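T9SS C-terminal target domain-containing protein (Bacteroides cellulosilyticus, PDB 5JVK) probably hydrolyses O-glycosidic bonds, as a family 39 glycoside hydrolase of a gut symbiont. Local coordinates at residues 201-205 against 239-244; 252-258 against 282-288. All coordinates share one frame; numbering follows the deposited sequence.

Contact 1 of 2, residues 201-205 against 239-244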
loop_
_atom_site.group_PDB
_atom_site.type_symbol
_atom_site.label_atom_id
_atom_site.label_comp_id
_atom_site.label_asym_id
_atom_site.label_seq_id
_atom_site.Cartn_x
_atom_site.Cartn_y
_atom_site.Cartn_z
ATOM N N ALA A 201 -12.053 -12.001 -23.433
ATOM C CA ALA A 201 -11.566 -13.270 -22.879
ATOM C C ALA A 201 -10.283 -13.764 -23.540
ATOM O O ALA A 201 -9.346 -14.168 -22.848
ATOM C CB ALA A 201 -12.646 -14.335 -22.979
ATOM N N ASN A 202 -10.245 -13.729 -24.869
ATOM C CA ASN A 202 -9.061 -14.155 -25.622
ATOM C C ASN A 202 -7.899 -13.162 -25.520
ATOM O O ASN A 202 -6.739 -13.564 -25.634
ATOM C CB ASN A 202 -9.409 -14.410 -27.095
ATOM C CG ASN A 202 -10.364 -15.581 -27.281
ATOM O OD1 ASN A 202 -10.271 -16.593 -26.584
ATOM N ND2 ASN A 202 -11.278 -15.457 -28.237
ATOM N N ALA A 203 -8.206 -11.880 -25.311
ATOM C CA ALA A 203 -7.174 -10.852 -25.106
ATOM C C ALA A 203 -6.448 -11.029 -23.773
ATOM O O ALA A 203 -5.219 -10.936 -23.716
ATOM C CB ALA A 203 -7.780 -9.460 -25.188
ATOM N N LEU A 204 -7.212 -11.271 -22.708
ATOM C CA LEU A 204 -6.642 -11.557 -21.388
ATOM C C LEU A 204 -5.914 -12.899 -21.384
ATOM O O LEU A 204 -4.824 -13.009 -20.820
ATOM C CB LEU A 204 -7.729 -11.548 -20.302
ATOM C CG LEU A 204 -7.314 -11.890 -18.862
ATOM C CD1 LEU A 204 -6.182 -10.993 -18.381
ATOM C CD2 LEU A 204 -8.509 -11.787 -17.929
ATOM N N ALA A 205 -6.526 -13.908 -22.005
ATOM C CA ALA A 205 -5.928 -15.244 -22.121
ATOM C C ALA A 205 -4.563 -15.219 -22.811
ATOM O O ALA A 205 -3.670 -15.978 -22.436
ATOM C CB ALA A 205 -6.871 -16.186 -22.851
ATOM N N VAL A 239 -17.537 -16.203 -19.713
ATOM C CA VAL A 239 -16.696 -16.453 -20.889
ATOM C C VAL A 239 -15.210 -16.346 -20.517
ATOM O O VAL A 239 -14.422 -17.216 -20.885
ATOM C CB VAL A 239 -17.027 -15.476 -22.049
ATOM C CG1 VAL A 239 -16.146 -15.745 -23.268
ATOM C CG2 VAL A 239 -18.502 -15.574 -22.425
ATOM N N VAL A 240 -14.842 -15.290 -19.787
ATOM C CA VAL A 240 -13.434 -15.015 -19.437
ATOM C C VAL A 240 -12.802 -16.089 -18.541
ATOM O O VAL A 240 -11.662 -16.488 -18.778
ATOM C CB VAL A 240 -13.269 -13.610 -18.787
ATOM C CG1 VAL A 240 -11.872 -13.410 -18.199
ATOM C CG2 VAL A 240 -13.552 -12.521 -19.811
ATOM N N TYR A 241 -13.531 -16.546 -17.524
ATOM C CA TYR A 241 -12.970 -17.476 -16.536
ATOM C C TYR A 241 -12.484 -18.807 -17.134
ATOM O O TYR A 241 -11.329 -19.171 -16.920
ATOM C CB TYR A 241 -13.939 -17.707 -15.368
ATOM C CG TYR A 241 -13.379 -18.584 -14.268
ATOM C CD1 TYR A 241 -12.500 -18.066 -13.311
ATOM C CD2 TYR A 241 -13.727 -19.932 -14.178
ATOM C CE1 TYR A 241 -11.987 -18.867 -12.297
ATOM C CE2 TYR A 241 -13.217 -20.741 -13.170
ATOM C CZ TYR A 241 -12.349 -20.205 -12.232
ATOM O OH TYR A 241 -11.848 -21.007 -11.237
ATOM N N PRO A 242 -13.344 -19.528 -17.888
ATOM C CA PRO A 242 -12.851 -20.768 -18.513
ATOM C C PRO A 242 -11.782 -20.543 -19.594
ATOM O O PRO A 242 -10.844 -21.332 -19.682
ATOM C CB PRO A 242 -14.118 -21.397 -19.113
ATOM C CG PRO A 242 -15.062 -20.260 -19.285
ATOM C CD PRO A 242 -14.784 -19.332 -18.144
ATOM N N THR A 243 -11.928 -19.482 -20.391
ATOM C CA THR A 243 -10.939 -19.119 -21.421
ATOM C C THR A 243 -9.540 -18.889 -20.839
ATOM O O THR A 243 -8.545 -19.339 -21.410
ATOM C CB THR A 243 -11.349 -17.837 -22.184
ATOM O OG1 THR A 243 -12.710 -17.939 -22.613
ATOM C CG2 THR A 243 -10.465 -17.614 -23.406
ATOM N N VAL A 244 -9.480 -18.187 -19.710
ATOM C CA VAL A 244 -8.211 -17.832 -19.073
ATOM C C VAL A 244 -7.624 -18.993 -18.256
ATOM O O VAL A 244 -6.422 -19.244 -18.324
ATOM C CB VAL A 244 -8.365 -16.566 -18.196
ATOM C CG1 VAL A 244 -7.100 -16.298 -17.398
ATOM C CG2 VAL A 244 -8.697 -15.353 -19.056
#
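The methyl group of Ala201 lies against the backbone of the facing helix, its CB 3.7 Å from Val240 CA, with Val239 CG1, Val240 CG2 and Thr243 OG1 gathered round it. Two outer helices of a (beta/alpha)8 barrel meet here, 194-211 and 229-247, next to each other in the helical layer. Over segments 201-205 and 239-244 the axes run in the same general direction, cross at -35° and approach to 8.6 Å. Small residues on one side allow this: Ala201 and Ala205, a turn apart, both point their CB at helix 229-247, and Ala205 CB stops 3.8 Å from Thr243 O. Nearer the barrel wall Leu204 takes over. Having CG anti to the backbone N (chi1 177°) brings its CD2 to Val240 CG1 at 3.7 Å, the two side chains crossing at about a right angle, while Leu204 CG packs 3.7 Å from Val244 CG2. The same leucine rests on Trp218 and Leu220 of strand 217-220 and on Phe173 of strand 168-174, so it ties the helix pair to the sheet beneath. On the other flank Asn202 OD1 comes to 3.3 Å from Thr243 CG2. The hydroxyl of that threonine is turned back to its own helix, at the kink introduced by Pro242: Thr243 OG1 is turned toward Val239 O, though the modelled 2.5 Å between them is doubtfully short.

Contact 2 of 2, residues 252-258 against 282-288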
loop_
_atom_site.group_PDB
_atom_site.type_symbol
_atom_site.label_atom_id
_atom_site.label_comp_id
_atom_site.label_asym_id
_atom_site.label_seq_id
_atom_site.Cartn_x
_atom_site.Cartn_y
_atom_site.Cartn_z
ATOM N N THR A 252 -4.975 -16.837 -9.953
ATOM C CA THR A 252 -6.178 -16.457 -9.226
ATOM C C THR A 252 -6.878 -15.379 -10.054
ATOM O O THR A 252 -6.391 -14.247 -10.149
ATOM C CB THR A 252 -5.832 -15.928 -7.823
ATOM O OG1 THR A 252 -5.001 -16.881 -7.153
ATOM C CG2 THR A 252 -7.088 -15.700 -6.994
ATOM N N LEU A 253 -7.988 -15.754 -10.690
ATOM C CA LEU A 253 -8.820 -14.811 -11.436
ATOM C C LEU A 253 -9.712 -14.058 -10.454
ATOM O O LEU A 253 -10.524 -14.672 -9.755
ATOM C CB LEU A 253 -9.661 -15.544 -12.488
ATOM C CG LEU A 253 -10.379 -14.730 -13.582
ATOM C CD1 LEU A 253 -11.609 -13.990 -13.061
ATOM C CD2 LEU A 253 -9.425 -13.763 -14.279
ATOM N N ILE A 254 -9.559 -12.733 -10.421
ATOM C CA ILE A 254 -10.210 -11.875 -9.428
ATOM C C ILE A 254 -11.281 -10.998 -10.089
ATOM O O ILE A 254 -10.972 -10.193 -10.967
ATOM C CB ILE A 254 -9.172 -10.993 -8.694
ATOM C CG1 ILE A 254 -8.130 -11.877 -7.987
ATOM C CG2 ILE A 254 -9.859 -10.067 -7.689
ATOM C CD1 ILE A 254 -6.868 -11.146 -7.581
ATOM N N SER A 255 -12.530 -11.156 -9.651
ATOM C CA SER A 255 -13.665 -10.386 -10.177
ATOM C C SER A 255 -13.997 -9.175 -9.302
ATOM O O SER A 255 -13.337 -8.934 -8.291
ATOM C CB SER A 255 -14.889 -11.284 -10.261
ATOM O OG SER A 255 -15.315 -11.651 -8.958
ATOM N N GLY A 256 -15.023 -8.420 -9.695
ATOM C CA GLY A 256 -15.505 -7.277 -8.926
ATOM C C GLY A 256 -14.829 -5.988 -9.331
ATOM O O GLY A 256 -15.491 -5.047 -9.775
ATOM N N GLY A 257 -13.509 -5.941 -9.163
ATOM C CA GLY A 257 -12.727 -4.755 -9.482
ATOM C C GLY A 257 -12.977 -3.598 -8.540
ATOM O O GLY A 257 -12.759 -2.442 -8.911
ATOM N N GLY A 258 -13.430 -3.902 -7.324
ATOM C CA GLY A 258 -13.867 -2.883 -6.382
ATOM C C GLY A 258 -15.111 -2.129 -6.807
ATOM O O GLY A 258 -15.221 -0.936 -6.536
ATOM N N GLN A 282 -15.267 -17.445 -10.473
ATOM C CA GLN A 282 -14.097 -16.732 -9.951
ATOM C C GLN A 282 -13.287 -17.610 -9.001
ATOM O O GLN A 282 -13.788 -18.603 -8.463
ATOM C CB GLN A 282 -14.498 -15.475 -9.171
ATOM C CG GLN A 282 -15.674 -14.692 -9.721
ATOM C CD GLN A 282 -16.932 -14.811 -8.889
ATOM O OE1 GLN A 282 -17.322 -15.901 -8.465
ATOM N NE2 GLN A 282 -17.583 -13.682 -8.656
ATOM N N ASP A 283 -12.030 -17.219 -8.811
ATOM C CA ASP A 283 -11.199 -17.704 -7.709
ATOM C C ASP A 283 -11.266 -16.740 -6.515
ATOM O O ASP A 283 -11.045 -17.143 -5.372
ATOM C CB ASP A 283 -9.754 -17.871 -8.177
ATOM C CG ASP A 283 -9.634 -18.772 -9.395
ATOM O OD1 ASP A 283 -10.299 -19.826 -9.431
ATOM O OD2 ASP A 283 -8.875 -18.421 -10.322
ATOM N N GLY A 284 -11.554 -15.470 -6.786
ATOM C CA GLY A 284 -11.768 -14.480 -5.737
ATOM C C GLY A 284 -12.388 -13.212 -6.288
ATOM O O GLY A 284 -12.611 -13.102 -7.497
ATOM N N TYR A 285 -12.690 -12.267 -5.399
ATOM C CA TYR A 285 -13.176 -10.943 -5.797
ATOM C C TYR A 285 -12.426 -9.854 -5.052
ATOM O O TYR A 285 -11.735 -10.130 -4.072
ATOM C CB TYR A 285 -14.694 -10.810 -5.580
ATOM C CG TYR A 285 -15.150 -10.772 -4.131
ATOM C CD1 TYR A 285 -15.397 -9.557 -3.480
ATOM C CD2 TYR A 285 -15.357 -11.951 -3.417
ATOM C CE1 TYR A 285 -15.822 -9.523 -2.157
ATOM C CE2 TYR A 285 -15.782 -11.924 -2.098
ATOM C CZ TYR A 285 -16.011 -10.712 -1.471
ATOM O OH TYR A 285 -16.432 -10.704 -0.161
ATOM N N SER A 286 -12.563 -8.620 -5.528
ATOM C CA SER A 286 -11.877 -7.477 -4.935
ATOM C C SER A 286 -12.831 -6.380 -4.471
ATOM O O SER A 286 -13.918 -6.210 -5.031
ATOM C CB SER A 286 -10.858 -6.894 -5.917
ATOM O OG SER A 286 -11.489 -6.426 -7.094
ATOM N N ILE A 287 -12.394 -5.642 -3.448
ATOM C CA ILE A 287 -13.114 -4.477 -2.925
ATOM C C ILE A 287 -12.187 -3.262 -2.837
ATOM O O ILE A 287 -10.973 -3.409 -2.685
ATOM C CB ILE A 287 -13.740 -4.750 -1.538
ATOM C CG1 ILE A 287 -12.694 -5.249 -0.532
ATOM C CG2 ILE A 287 -14.872 -5.760 -1.664
ATOM C CD1 ILE A 287 -13.097 -5.024 0.905
ATOM N N HIS A 288 -12.775 -2.071 -2.927
ATOM C CA HIS A 288 -12.065 -0.801 -2.769
ATOM C C HIS A 288 -12.680 -0.039 -1.586
ATOM O O HIS A 288 -13.322 0.996 -1.784
ATOM C CB HIS A 288 -12.182 0.037 -4.054
ATOM C CG HIS A 288 -11.347 -0.460 -5.196
ATOM N ND1 HIS A 288 -11.181 0.269 -6.352
ATOM C CD2 HIS A 288 -10.619 -1.590 -5.359
ATOM C CE1 HIS A 288 -10.404 -0.398 -7.185
ATOM N NE2 HIS A 288 -10.045 -1.528 -6.606
#
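Leu253 O is gripped by two backbone donors at once: Asp283 N reaches it at 3.1 Å in the carbonyl plane, and Gly284 N bonds to it from a tilt. Asp283 returns the grip through its side chain. With CG beside its own backbone N (chi1 -55°), the carboxylate swings over to Leu253, and OD2 takes the N-H of Leu253 at 2.8 Å on its anti side, nearly straight at 171°. The same oxygen makes a salt bridge with Lys245, and OD1 is held by Tyr241. Onward from here strands 252-255 and 284-287 pair in parallel: Ser255 N donates to Gly284 O at 2.9 Å, and Ser286 N to Ser255 O, also at 2.9 Å. These are the fifth and sixth strands of the (beta/alpha)8 barrel, joined by a beta-alpha-beta crossover through helix 270-275. Ile254 CG2 packs 3.8 Å from Ser286 CB. Beyond strand 252-255, Gly258 N bonds to Ser286 O from above the carbonyl plane, with a weak second bond to Ser286 OG, whose stronger partner is Glu219. Gly258 CA then lies over one face of the His288 imidazole in a CH-pi contact, 3.8 Å from the ring centroid, so close that any CB on this glycine would run into His288 CG. Gly257 O covers the rim of the same face. ND1 of that ring bonds to Glu223, NE2 to Thr339. An alanine in place of His288 would probably leave Glu223 OE2 and Thr339 OG1 without their shared imidazole partner, and strip Gly258 CA of its ring.

Contact 1 lies in the outer helical layer and contact 2 in the barrel wall, their centres about 15 Å apart. Helix 229-247 serves the first and is followed in the chain, after a short loop, by strand 252-255 of the second. Tyr241 spans the layers: its OH is 2.7 Å from Asp283 OD1, a probable hydrogen bond, and its CD1 packs 3.9 Å from Leu253 CB. Leu204 CD2 approaches Leu253 CD2 more loosely, at 4.2 Å. Where the two contacts meet, they lie at the end of the barrel where strand 252-255 begins. The glycine turn and His288 lie at the opposite, C-terminal end of the strands, where (beta/alpha)8 glycoside hydrolases, family 39 included, carry their active sites.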